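Local coordinates for hypothetical protein TTHA1254 (Thermus thermophilus, PDB 2D4P), which is of unknown function but belongs to the GNAT acetyltransferase superfamily and may therefore transfer acyl groups other than aminoacyl groups, at residues Met1-Pro5 against Glu74-Leu79; Asp10-Leu14 against Phe38-Glu42; Ala50-Ala54 against Val63-Arg67; Phe6-Leu11 against Val23-Arg29; Thr34-Phe38 against Ala82-Ala87. All blocks are in the same frame, centred on the assembly; numbering follows the deposited sequence.

Contact 1. Residues Met1-Pro5 against Glu74-Leu79; sequences MRFRP and EALRGL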
# COMPACT_ATOMS: atom_id res chain seq x y z
N MET A 1 -6.31 -15.63 6.65
CA MET A 1 -5.95 -14.20 6.43
C MET A 1 -7.02 -13.39 5.73
O MET A 1 -7.62 -13.84 4.77
CB MET A 1 -4.65 -14.06 5.65
CG MET A 1 -4.08 -12.68 5.90
SD MET A 1 -2.50 -12.39 5.32
CE MET A 1 -1.56 -13.70 6.04
N ARG A 2 -7.24 -12.18 6.23
CA ARG A 2 -8.26 -11.30 5.68
C ARG A 2 -7.74 -9.88 5.50
O ARG A 2 -6.77 -9.48 6.15
CB ARG A 2 -9.52 -11.26 6.57
CG ARG A 2 -10.27 -12.56 6.68
CD ARG A 2 -10.89 -13.07 5.39
NE ARG A 2 -11.59 -14.35 5.63
CZ ARG A 2 -11.00 -15.55 5.61
NH1 ARG A 2 -9.70 -15.70 5.37
NH2 ARG A 2 -11.73 -16.63 5.85
N PHE A 3 -8.41 -9.14 4.62
CA PHE A 3 -8.02 -7.81 4.21
C PHE A 3 -9.19 -6.85 4.32
O PHE A 3 -10.27 -7.09 3.76
CB PHE A 3 -7.47 -7.88 2.77
CG PHE A 3 -6.42 -8.93 2.62
CD1 PHE A 3 -5.08 -8.63 2.85
CD2 PHE A 3 -6.77 -10.24 2.30
CE1 PHE A 3 -4.11 -9.63 2.74
CE2 PHE A 3 -5.83 -11.24 2.22
CZ PHE A 3 -4.49 -10.94 2.45
N ARG A 4 -9.01 -5.78 5.09
CA ARG A 4 -10.11 -4.88 5.39
C ARG A 4 -9.65 -3.44 5.53
O ARG A 4 -8.46 -3.17 5.75
CB ARG A 4 -10.82 -5.31 6.69
CG ARG A 4 -9.92 -5.33 7.94
CD ARG A 4 -10.72 -5.61 9.22
NE ARG A 4 -9.92 -5.62 10.44
CZ ARG A 4 -9.53 -4.55 11.13
NH1 ARG A 4 -9.85 -3.32 10.74
NH2 ARG A 4 -8.82 -4.71 12.24
N PRO A 5 -10.60 -2.51 5.44
CA PRO A 5 -10.33 -1.11 5.77
C PRO A 5 -9.96 -1.08 7.23
O PRO A 5 -10.43 -1.91 8.03
CB PRO A 5 -11.67 -0.41 5.58
CG PRO A 5 -12.38 -1.29 4.62
CD PRO A 5 -12.00 -2.70 5.05
N GLU A 74 2.14 -13.84 1.17
CA GLU A 74 0.70 -13.95 1.19
C GLU A 74 0.04 -12.62 1.63
O GLU A 74 -0.89 -12.16 1.00
CB GLU A 74 0.24 -15.13 2.07
CG GLU A 74 -1.27 -15.29 2.10
CD GLU A 74 -1.78 -16.33 3.08
OE1 GLU A 74 -0.95 -16.98 3.75
OE2 GLU A 74 -3.03 -16.48 3.18
N ALA A 75 0.53 -12.01 2.71
CA ALA A 75 -0.03 -10.74 3.17
C ALA A 75 0.15 -9.64 2.10
O ALA A 75 -0.76 -8.88 1.77
CB ALA A 75 0.61 -10.34 4.47
N LEU A 76 1.34 -9.57 1.53
CA LEU A 76 1.64 -8.54 0.54
C LEU A 76 0.77 -8.71 -0.69
O LEU A 76 0.25 -7.73 -1.22
CB LEU A 76 3.13 -8.60 0.19
CG LEU A 76 4.05 -8.15 1.32
CD1 LEU A 76 5.53 -8.51 0.96
CD2 LEU A 76 3.92 -6.67 1.63
N ARG A 77 0.63 -9.94 -1.16
CA ARG A 77 -0.21 -10.21 -2.33
C ARG A 77 -1.66 -9.80 -2.12
O ARG A 77 -2.28 -9.19 -2.99
CB ARG A 77 -0.16 -11.68 -2.74
CG ARG A 77 1.11 -12.11 -3.41
CD ARG A 77 1.02 -13.54 -3.90
NE ARG A 77 -0.00 -13.69 -4.93
CZ ARG A 77 -0.34 -14.85 -5.49
NH1 ARG A 77 0.26 -15.98 -5.14
NH2 ARG A 77 -1.29 -14.89 -6.41
N GLY A 78 -2.22 -10.14 -0.95
CA GLY A 78 -3.61 -9.85 -0.68
C GLY A 78 -3.86 -8.37 -0.54
O GLY A 78 -4.90 -7.87 -0.96
N LEU A 79 -2.89 -7.66 0.05
CA LEU A 79 -2.98 -6.20 0.13
C LEU A 79 -2.97 -5.58 -1.29
O LEU A 79 -3.77 -4.69 -1.61
CB LEU A 79 -1.85 -5.63 0.97
CG LEU A 79 -1.93 -5.90 2.47
CD1 LEU A 79 -0.62 -5.68 3.13
CD2 LEU A 79 -3.04 -5.08 3.13
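The short edge strand 2-4 runs over the first turns of helix 73-89: the local axes approach to 8.8 Å, and their N-to-C directions differ by 41°. Along this crossing Met1 CA lies 7.6 Å from Ala75 CA, and Phe3 CA lies 6.7 Å from Leu79 CA, so the contact advances two residues on the strand for about one turn of helix. No hydrogen bond joins the segments, which together bury 266 Å². Met1 and Phe3 point toward the helix, Arg4 away from it. Packing of a helix against one face of the sheet is expected of the GNAT fold, to which the family belongs; here strand 2-4 is the outermost strand at one end of the sheet, paired with strand 38-42 through backbone bonds of Arg2 with Glu41 and Arg4 with Leu39. Gly78 CA sits over one face of the Phe3 ring, 3.7 Å from the centroid and 25° off the normal, a CH-pi contact in which Gly78 CA comes within 3.4 Å of Phe3 CZ. An ideal CB on Gly78 would fall only 1.9 Å from Phe3 CZ, a clash that the glycine avoids. Beside it, Phe3 CD1 meets Leu79 CD2 at 4.1 Å. Met1 extends its thioether over the preceding turn, with SD 3.7 Å from Ala75 CA and 3.8 Å from Ala75 CB.

Contact 2. Residues Asp10-Leu14 against Phe38-Glu42; sequences DLDRL and FLAEE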
# COMPACT_ATOMS: atom_id res chain seq x y z
N ASP A 10 -7.47 0.79 14.98
CA ASP A 10 -6.38 -0.02 14.46
C ASP A 10 -5.02 0.65 14.51
O ASP A 10 -4.04 0.10 14.00
CB ASP A 10 -6.67 -0.35 13.01
CG ASP A 10 -7.86 -1.26 12.85
OD1 ASP A 10 -7.96 -2.28 13.58
OD2 ASP A 10 -8.73 -1.04 12.01
N LEU A 11 -4.93 1.83 15.10
CA LEU A 11 -3.65 2.53 15.13
C LEU A 11 -2.48 1.66 15.68
O LEU A 11 -1.43 1.54 15.04
CB LEU A 11 -3.82 3.86 15.87
CG LEU A 11 -2.59 4.77 15.93
CD1 LEU A 11 -2.14 5.18 14.55
CD2 LEU A 11 -2.91 5.98 16.80
N ASP A 12 -2.67 1.02 16.84
CA ASP A 12 -1.65 0.12 17.40
C ASP A 12 -1.26 -1.06 16.51
O ASP A 12 -0.09 -1.39 16.42
CB ASP A 12 -2.12 -0.41 18.76
CG ASP A 12 -2.12 0.67 19.81
OD1 ASP A 12 -1.54 1.72 19.55
OD2 ASP A 12 -2.65 0.53 20.94
N ARG A 13 -2.25 -1.69 15.89
CA ARG A 13 -2.03 -2.78 14.95
C ARG A 13 -1.16 -2.33 13.79
O ARG A 13 -0.24 -3.03 13.40
CB ARG A 13 -3.35 -3.28 14.38
CG ARG A 13 -4.23 -4.06 15.31
CD ARG A 13 -5.48 -4.51 14.60
NE ARG A 13 -6.32 -5.41 15.37
CZ ARG A 13 -7.26 -5.03 16.21
NH1 ARG A 13 -7.48 -3.73 16.44
NH2 ARG A 13 -7.98 -5.95 16.86
N LEU A 14 -1.47 -1.15 13.22
CA LEU A 14 -0.66 -0.63 12.13
C LEU A 14 0.78 -0.42 12.59
O LEU A 14 1.71 -0.80 11.91
CB LEU A 14 -1.21 0.69 11.60
CG LEU A 14 -2.54 0.61 10.84
CD1 LEU A 14 -2.85 2.01 10.25
CD2 LEU A 14 -2.47 -0.38 9.75
N PHE A 38 -5.65 -0.54 3.17
CA PHE A 38 -6.09 -1.78 3.79
C PHE A 38 -5.16 -2.29 4.87
O PHE A 38 -3.97 -1.99 4.87
CB PHE A 38 -6.29 -2.86 2.71
CG PHE A 38 -7.31 -2.48 1.72
CD1 PHE A 38 -6.97 -1.78 0.59
CD2 PHE A 38 -8.66 -2.75 1.98
CE1 PHE A 38 -7.92 -1.36 -0.28
CE2 PHE A 38 -9.65 -2.35 1.08
CZ PHE A 38 -9.27 -1.67 -0.06
N LEU A 39 -5.73 -3.10 5.77
CA LEU A 39 -5.02 -3.87 6.78
C LEU A 39 -5.21 -5.35 6.48
O LEU A 39 -6.32 -5.77 6.10
CB LEU A 39 -5.61 -3.54 8.15
CG LEU A 39 -5.10 -4.27 9.41
CD1 LEU A 39 -3.66 -3.86 9.73
CD2 LEU A 39 -6.01 -3.97 10.59
N ALA A 40 -4.13 -6.11 6.61
CA ALA A 40 -4.14 -7.57 6.55
C ALA A 40 -4.02 -8.12 7.96
O ALA A 40 -3.23 -7.62 8.75
CB ALA A 40 -2.96 -8.06 5.74
N GLU A 41 -4.79 -9.17 8.25
CA GLU A 41 -4.84 -9.79 9.57
C GLU A 41 -4.95 -11.29 9.41
O GLU A 41 -5.71 -11.72 8.59
CB GLU A 41 -6.16 -9.43 10.23
CG GLU A 41 -6.18 -8.12 10.92
CD GLU A 41 -7.53 -7.84 11.54
OE1 GLU A 41 -8.63 -8.36 11.14
OE2 GLU A 41 -7.50 -7.05 12.46
N GLU A 42 -4.26 -12.06 10.25
CA GLU A 42 -4.44 -13.52 10.36
C GLU A 42 -5.01 -13.77 11.74
O GLU A 42 -4.29 -13.69 12.74
CB GLU A 42 -3.11 -14.26 10.21
CG GLU A 42 -3.22 -15.78 10.14
CD GLU A 42 -3.70 -16.24 8.79
OE1 GLU A 42 -2.87 -16.41 7.87
OE2 GLU A 42 -4.92 -16.40 8.65
O HOH W 1 -5.30 -7.72 13.94
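Leu39 is the apolar centre of this contact, and its side chain (chi1 t, chi2 p) reaches from strand 38-42 to the start of helix 11-16. Its CD1 packs on Leu14 CD2 at 3.7 Å; Leu14, with chi1 m and chi2 t, starts sideways but brings its end inward. Leu39 CD2 lies 4.1 Å from Arg13 CD and 3.9 Å from Asp10 OD1. Arg13 leaves the helix in m and then runs extended through chi2 and chi3 (both t), which carries the guanidinium past Leu39 to two acids: Arg13 NH1 is 3.2 Å from Asp10 OD1, and Arg13 NE is 3.5 Å from Glu41 OE2. Both acids have their stronger partner in Arg4 of strand 2-4, so two buried carboxylates are matched by two arginines within a contact that buries 185 Å² in total. Glu41 OE2 lies well out of the Arg13 guanidinium plane, so their direct attraction is purely ionic; the directed link runs through a water that accepts from Arg13 NE at 2.9 Å and donates to Glu41 OE2 at 2.7 Å.

Contact 3. Residues Ala50-Ala54 against Val63-Arg67; sequences ALAQA and VLVTR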
# COMPACT_ATOMS: atom_id res chain seq x y z
N ALA A 50 -1.41 -1.49 3.66
CA ALA A 50 -1.08 -0.72 2.47
C ALA A 50 -1.72 0.65 2.60
O ALA A 50 -2.91 0.75 2.87
CB ALA A 50 -1.58 -1.41 1.21
N LEU A 51 -0.90 1.70 2.44
CA LEU A 51 -1.37 3.08 2.41
C LEU A 51 -1.32 3.51 0.96
O LEU A 51 -0.26 3.53 0.38
CB LEU A 51 -0.47 3.99 3.23
CG LEU A 51 -0.25 3.52 4.66
CD1 LEU A 51 0.56 4.59 5.36
CD2 LEU A 51 -1.54 3.20 5.41
N ALA A 52 -2.48 3.78 0.39
CA ALA A 52 -2.61 4.10 -1.02
C ALA A 52 -3.63 5.22 -1.23
O ALA A 52 -4.53 5.42 -0.42
CB ALA A 52 -2.96 2.88 -1.85
N GLN A 53 -3.49 5.93 -2.34
CA GLN A 53 -4.32 7.10 -2.62
C GLN A 53 -4.39 7.40 -4.09
O GLN A 53 -3.48 7.06 -4.87
CB GLN A 53 -3.79 8.35 -1.87
CG GLN A 53 -2.43 8.82 -2.39
CD GLN A 53 -1.88 9.97 -1.53
OE1 GLN A 53 -2.48 11.05 -1.51
NE2 GLN A 53 -0.80 9.71 -0.81
N ALA A 54 -5.49 8.05 -4.47
CA ALA A 54 -5.69 8.49 -5.84
C ALA A 54 -5.02 9.79 -6.14
O ALA A 54 -5.11 10.75 -5.35
CB ALA A 54 -7.17 8.59 -6.17
N VAL A 63 -3.68 5.20 -8.83
CA VAL A 63 -3.59 4.94 -7.42
C VAL A 63 -2.13 4.63 -7.09
O VAL A 63 -1.55 3.70 -7.63
CB VAL A 63 -4.55 3.80 -6.98
CG1 VAL A 63 -4.11 3.26 -5.59
CG2 VAL A 63 -5.97 4.35 -6.91
N LEU A 64 -1.52 5.48 -6.25
CA LEU A 64 -0.18 5.27 -5.78
C LEU A 64 -0.18 4.63 -4.41
O LEU A 64 -0.83 5.12 -3.47
CB LEU A 64 0.54 6.61 -5.71
CG LEU A 64 2.03 6.58 -5.41
CD1 LEU A 64 2.86 5.76 -6.43
CD2 LEU A 64 2.53 8.05 -5.34
N VAL A 65 0.54 3.53 -4.30
CA VAL A 65 0.76 2.88 -3.01
C VAL A 65 1.99 3.54 -2.39
O VAL A 65 3.13 3.26 -2.77
CB VAL A 65 0.97 1.35 -3.15
CG1 VAL A 65 1.10 0.73 -1.76
CG2 VAL A 65 -0.14 0.68 -3.93
N THR A 66 1.73 4.42 -1.46
CA THR A 66 2.68 5.20 -0.75
C THR A 66 3.54 4.35 0.14
O THR A 66 4.75 4.59 0.31
CB THR A 66 1.85 6.27 0.07
OG1 THR A 66 1.02 7.00 -0.88
CG2 THR A 66 2.73 7.23 0.65
N ARG A 67 2.91 3.34 0.75
CA ARG A 67 3.59 2.45 1.65
C ARG A 67 2.91 1.10 1.70
O ARG A 67 1.68 1.03 1.80
CB ARG A 67 3.62 3.03 3.06
CG ARG A 67 4.48 2.22 3.98
CD ARG A 67 4.79 2.92 5.25
NE ARG A 67 5.66 2.11 6.09
CZ ARG A 67 5.91 2.41 7.35
NH1 ARG A 67 5.35 3.50 7.87
NH2 ARG A 67 6.69 1.62 8.08
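Five backbone hydrogen bonds, one of them weak, tie these antiparallel strands together. Gln53 and Leu64 form a regular hydrogen-bonded pair: Gln53 N donates to Leu64 O at 3.0 Å and Leu64 N to Gln53 O at 2.9 Å. Nearer the start of strand 45-56, Leu51 N gives a short bond to Arg67 O (2.7 Å, 165°), while Leu51 O serves two donors, Arg67 N at 3.2 Å and 164° and, weakly, Thr66 N at 2.9 Å and 125°. Thr66 and Arg67 both facing Leu51 define a classic beta bulge, and the helical phi/psi of Thr66 (-68/-38) marks the extra residue. The bulge interrupts the central hairpin 45-56/61-70; in GNAT proteins the fourth strand commonly carries a bulge near the acetyl-CoA site. Gln53 NE2 also donates to Thr66 OG1 (3.3 Å, 169°). At the non-hydrogen-bonded pair Ala52-Val65, the polar backbone atoms of Ala52 turn the other way: its N bonds to Ser37 OG and its O to Thr34 OG1. Arg67 points its guanidinium out of the contact, to Arg21 O, Ala18 O and Glu69. On the face shared by Ala52, Ala54, Val63 and Val65, Ala52 CB meets Val63 CG1 at 3.9 Å and Val65 CG2 at 4.1 Å.

Contact 4. Residues Phe6-Leu11 against Val23-Arg29; sequences FTEEDL and VSLGALR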
# COMPACT_ATOMS: atom_id res chain seq x y z
N PHE A 6 -9.12 -0.12 7.58
CA PHE A 6 -8.77 0.11 8.96
C PHE A 6 -9.48 1.39 9.45
O PHE A 6 -9.91 2.25 8.66
CB PHE A 6 -7.24 0.17 9.22
CG PHE A 6 -6.49 1.06 8.27
CD1 PHE A 6 -6.54 2.44 8.41
CD2 PHE A 6 -5.75 0.53 7.21
CE1 PHE A 6 -5.86 3.26 7.53
CE2 PHE A 6 -5.05 1.34 6.34
CZ PHE A 6 -5.13 2.72 6.48
N THR A 7 -9.60 1.45 10.77
CA THR A 7 -10.17 2.60 11.50
C THR A 7 -9.21 3.07 12.57
O THR A 7 -8.13 2.49 12.77
CB THR A 7 -11.54 2.27 12.16
OG1 THR A 7 -11.35 1.37 13.25
CG2 THR A 7 -12.46 1.53 11.17
N GLU A 8 -9.62 4.11 13.29
CA GLU A 8 -8.74 4.69 14.31
C GLU A 8 -8.37 3.68 15.39
O GLU A 8 -7.30 3.76 15.97
CB GLU A 8 -9.37 5.95 14.89
CG GLU A 8 -9.37 7.07 13.88
CD GLU A 8 -10.03 8.35 14.37
OE1 GLU A 8 -10.06 8.56 15.61
OE2 GLU A 8 -10.51 9.13 13.50
N GLU A 9 -9.27 2.72 15.61
CA GLU A 9 -9.07 1.66 16.59
C GLU A 9 -7.89 0.75 16.25
O GLU A 9 -7.37 0.05 17.12
CB GLU A 9 -10.36 0.83 16.73
CG GLU A 9 -11.49 1.53 17.49
CD GLU A 9 -12.18 2.68 16.73
OE1 GLU A 9 -12.19 2.71 15.47
OE2 GLU A 9 -12.75 3.58 17.42
N ASP A 10 -7.47 0.79 14.98
CA ASP A 10 -6.38 -0.02 14.46
C ASP A 10 -5.02 0.65 14.51
O ASP A 10 -4.04 0.10 14.00
CB ASP A 10 -6.67 -0.35 13.01
CG ASP A 10 -7.86 -1.26 12.85
OD1 ASP A 10 -7.96 -2.28 13.58
OD2 ASP A 10 -8.73 -1.04 12.01
N LEU A 11 -4.93 1.83 15.10
CA LEU A 11 -3.65 2.53 15.13
C LEU A 11 -2.48 1.66 15.68
O LEU A 11 -1.43 1.54 15.04
CB LEU A 11 -3.82 3.86 15.87
CG LEU A 11 -2.59 4.77 15.93
CD1 LEU A 11 -2.14 5.18 14.55
CD2 LEU A 11 -2.91 5.98 16.80
N VAL A 23 3.19 5.25 11.94
CA VAL A 23 2.02 5.84 11.29
C VAL A 23 1.34 6.69 12.33
O VAL A 23 0.99 6.20 13.42
CB VAL A 23 1.04 4.72 10.80
CG1 VAL A 23 -0.15 5.33 10.06
CG2 VAL A 23 1.76 3.72 9.92
N SER A 24 1.16 7.96 12.03
CA SER A 24 0.43 8.84 12.94
C SER A 24 -1.07 8.63 12.80
O SER A 24 -1.55 8.09 11.80
CB SER A 24 0.77 10.31 12.67
OG SER A 24 0.26 10.70 11.39
N LEU A 25 -1.80 9.10 13.80
CA LEU A 25 -3.25 9.13 13.74
C LEU A 25 -3.72 9.95 12.55
O LEU A 25 -4.69 9.57 11.91
CB LEU A 25 -3.84 9.74 15.01
CG LEU A 25 -5.36 9.75 15.14
CD1 LEU A 25 -5.94 8.36 14.97
CD2 LEU A 25 -5.75 10.33 16.49
N GLY A 26 -3.03 11.06 12.28
CA GLY A 26 -3.38 11.90 11.14
C GLY A 26 -3.24 11.15 9.83
O GLY A 26 -4.11 11.25 8.95
N ALA A 27 -2.15 10.41 9.70
CA ALA A 27 -1.91 9.60 8.51
C ALA A 27 -2.95 8.48 8.39
O ALA A 27 -3.51 8.29 7.33
CB ALA A 27 -0.50 9.02 8.52
N LEU A 28 -3.24 7.81 9.49
CA LEU A 28 -4.25 6.76 9.50
C LEU A 28 -5.59 7.31 9.01
O LEU A 28 -6.22 6.73 8.13
CB LEU A 28 -4.39 6.16 10.91
CG LEU A 28 -5.41 5.01 11.09
CD1 LEU A 28 -5.07 4.21 12.35
CD2 LEU A 28 -6.84 5.50 11.20
N ARG A 29 -6.00 8.46 9.55
CA ARG A 29 -7.27 9.08 9.19
C ARG A 29 -7.37 9.43 7.71
O ARG A 29 -8.39 9.16 7.05
CB ARG A 29 -7.52 10.33 10.05
CG ARG A 29 -8.01 10.03 11.44
CD ARG A 29 -8.01 11.26 12.35
NE ARG A 29 -8.53 10.93 13.67
CZ ARG A 29 -8.62 11.79 14.68
NH1 ARG A 29 -8.19 13.04 14.54
NH2 ARG A 29 -9.12 11.40 15.84
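Leu28, with 108 Å² covered, inserts its side chain against the chain from Phe6 to Leu11. Its CD1 reaches Thr7 O and Leu11 CA, each at 3.5 Å, and its CD2 lies 3.7 Å from Glu8 CA, so the isobutyl group is pressed against the backbone from Thr7 to Leu11, which includes the 3-10 turn 8-10. Phe6 CD1 lies 3.9 Å from Leu28 CG. Leu11 gives up 85 Å²: its CD1 packs 3.5 Å from Val23 O, beside the start of the helix, and its CD2 is 4.3 Å from Leu25 CD1. Ser24 is the N-cap there, its OG accepting from Ala27 N at 3.0 Å. Glu8, with 82 Å², adds a polar contact at the exposed side, a two-pronged salt bridge with Arg29: Arg29 NH2 to Glu8 OE1 at 3.0 Å and 163°, and Arg29 NE to Glu8 OE2 at 2.7 Å, a weak bond at 131°. Within the turn, Thr7 N donates to Asp10 OD2 at 2.9 Å, an oxygen that also forms a salt bridge with Arg4 NH1. The contact joins the link between strand 2-4 and helix 11-16 to the first turns of helix 25-34, while the Phe6 ring continues inward to Phe31 of that helix and Leu51 of strand 45-56.

Contact 5. Residues Thr34-Phe38 against Ala82-Ala87; sequences TGHSF and AVVKSA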
# COMPACT_ATOMS: atom_id res chain seq x y z
N THR A 34 -9.31 7.36 1.92
CA THR A 34 -9.05 7.22 0.46
C THR A 34 -9.93 6.21 -0.20
O THR A 34 -10.25 6.34 -1.39
CB THR A 34 -7.60 6.82 0.13
OG1 THR A 34 -7.29 5.57 0.77
CG2 THR A 34 -6.57 7.83 0.65
N GLY A 35 -10.31 5.18 0.55
CA GLY A 35 -10.93 3.98 -0.02
C GLY A 35 -9.99 3.02 -0.74
O GLY A 35 -10.43 2.08 -1.36
N HIS A 36 -8.68 3.26 -0.63
CA HIS A 36 -7.64 2.49 -1.29
C HIS A 36 -6.64 1.84 -0.33
O HIS A 36 -5.70 1.20 -0.77
CB HIS A 36 -6.90 3.37 -2.30
CG HIS A 36 -7.78 3.89 -3.40
ND1 HIS A 36 -8.46 3.05 -4.25
CD2 HIS A 36 -8.14 5.15 -3.73
CE1 HIS A 36 -9.16 3.78 -5.10
NE2 HIS A 36 -9.01 5.05 -4.80
N SER A 37 -6.85 2.01 0.97
CA SER A 37 -5.88 1.57 1.99
C SER A 37 -6.49 0.43 2.83
O SER A 37 -7.69 0.44 3.14
CB SER A 37 -5.49 2.75 2.87
OG SER A 37 -4.91 3.77 2.08
N PHE A 38 -5.65 -0.54 3.17
CA PHE A 38 -6.09 -1.78 3.79
C PHE A 38 -5.16 -2.29 4.87
O PHE A 38 -3.97 -1.99 4.87
CB PHE A 38 -6.29 -2.86 2.71
CG PHE A 38 -7.31 -2.48 1.72
CD1 PHE A 38 -6.97 -1.78 0.59
CD2 PHE A 38 -8.66 -2.75 1.98
CE1 PHE A 38 -7.92 -1.36 -0.28
CE2 PHE A 38 -9.65 -2.35 1.08
CZ PHE A 38 -9.27 -1.67 -0.06
N ALA A 82 -6.26 -6.12 -2.88
CA ALA A 82 -7.31 -5.28 -2.32
C ALA A 82 -7.17 -3.87 -2.90
O ALA A 82 -8.14 -3.23 -3.27
CB ALA A 82 -7.22 -5.26 -0.79
N VAL A 83 -5.93 -3.39 -3.00
CA VAL A 83 -5.70 -2.08 -3.60
C VAL A 83 -6.18 -2.07 -5.07
O VAL A 83 -6.88 -1.14 -5.49
CB VAL A 83 -4.24 -1.63 -3.50
CG1 VAL A 83 -4.03 -0.37 -4.31
CG2 VAL A 83 -3.82 -1.43 -2.01
N VAL A 84 -5.80 -3.08 -5.84
CA VAL A 84 -6.15 -3.18 -7.26
C VAL A 84 -7.67 -3.22 -7.40
O VAL A 84 -8.22 -2.51 -8.24
CB VAL A 84 -5.44 -4.38 -7.96
CG1 VAL A 84 -6.05 -4.68 -9.32
CG2 VAL A 84 -3.98 -4.07 -8.11
N LYS A 85 -8.34 -4.06 -6.63
CA LYS A 85 -9.81 -4.10 -6.68
C LYS A 85 -10.42 -2.70 -6.43
O LYS A 85 -11.32 -2.28 -7.16
CB LYS A 85 -10.36 -5.08 -5.66
CG LYS A 85 -11.87 -5.20 -5.74
CD LYS A 85 -12.37 -6.17 -4.72
CE LYS A 85 -13.87 -6.38 -4.88
NZ LYS A 85 -14.63 -5.12 -4.77
N SER A 86 -9.93 -2.00 -5.41
CA SER A 86 -10.44 -0.67 -5.08
C SER A 86 -10.19 0.33 -6.24
O SER A 86 -10.97 1.25 -6.49
CB SER A 86 -9.85 -0.18 -3.77
OG SER A 86 -8.50 0.27 -3.89
N ALA A 87 -9.11 0.12 -6.98
CA ALA A 87 -8.81 0.94 -8.13
C ALA A 87 -9.73 0.62 -9.29
O ALA A 87 -10.30 1.51 -9.93
CB ALA A 87 -7.35 0.74 -8.52
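A buried histidine reaching from a loop to a helix is the distinctive feature here: His36 ND1 donates to Ser86 OG at 2.8 Å and 169°, with the hydroxyl near the plane of the imidazole. In the GNAT-like fold of this protein, the segment is the turn from helix 25-34 to strand 38-42, and it meets the C-terminal half of helix 73-89, which packs on the sheet. Ser86 OG in turn donates to Val83 O at 2.7 Å, so a chain of two hydrogen bonds runs from His36 through the Ser86 hydroxyl to the helix backbone. The loop is set up by two local features. Gly35 leaves helix 25-34 with positive phi (75°), and Thr34 OG1 accepts from His36 N at 3.0 Å, an ST turn. The Thr34 hydroxyl also bonds Ala52 O of strand 45-56, and Ser37 OG bonds Ala52 N. His36 O, by contrast, is buried with no polar partner in the model; its nearest neighbour on the helix is Val83 CG2 at 3.5 Å. Two residues on, Phe38 points toward the helix and supplies the apolar part of the contact, with 64 Å² covered, almost the same as the 63 Å² of His36. Its CD1 lies 4.1 Å from Val83 CG2, and Ala82 CB stands over the face of its ring in a CH-pi contact, 3.7 Å from the centroid and 12° off the normal.

How the contacts relate
Contacts 1 and 5 share helix 73-89, with centres about 11 Å apart, and meet where Leu79 CD2 lies 3.7 Å from Phe38 O. Contact 3 lies about 8 Å, centre to centre, from contact 5 and joins it through Ala50 N to Phe38 O at 2.9 Å, a probable hydrogen bond. Contacts 2 and 4, with centres about 9 Å apart, share Asp10 and Leu11. Arg4 of contact 1 links to both, its NH2 2.7 Å from Glu41 OE2 and its NH1 2.8 Å from Asp10 OD2. Phe6 of contact 4 reaches contact 3, with CZ 3.8 Å from Leu51 CD2. No ligand marks an active site among these segments.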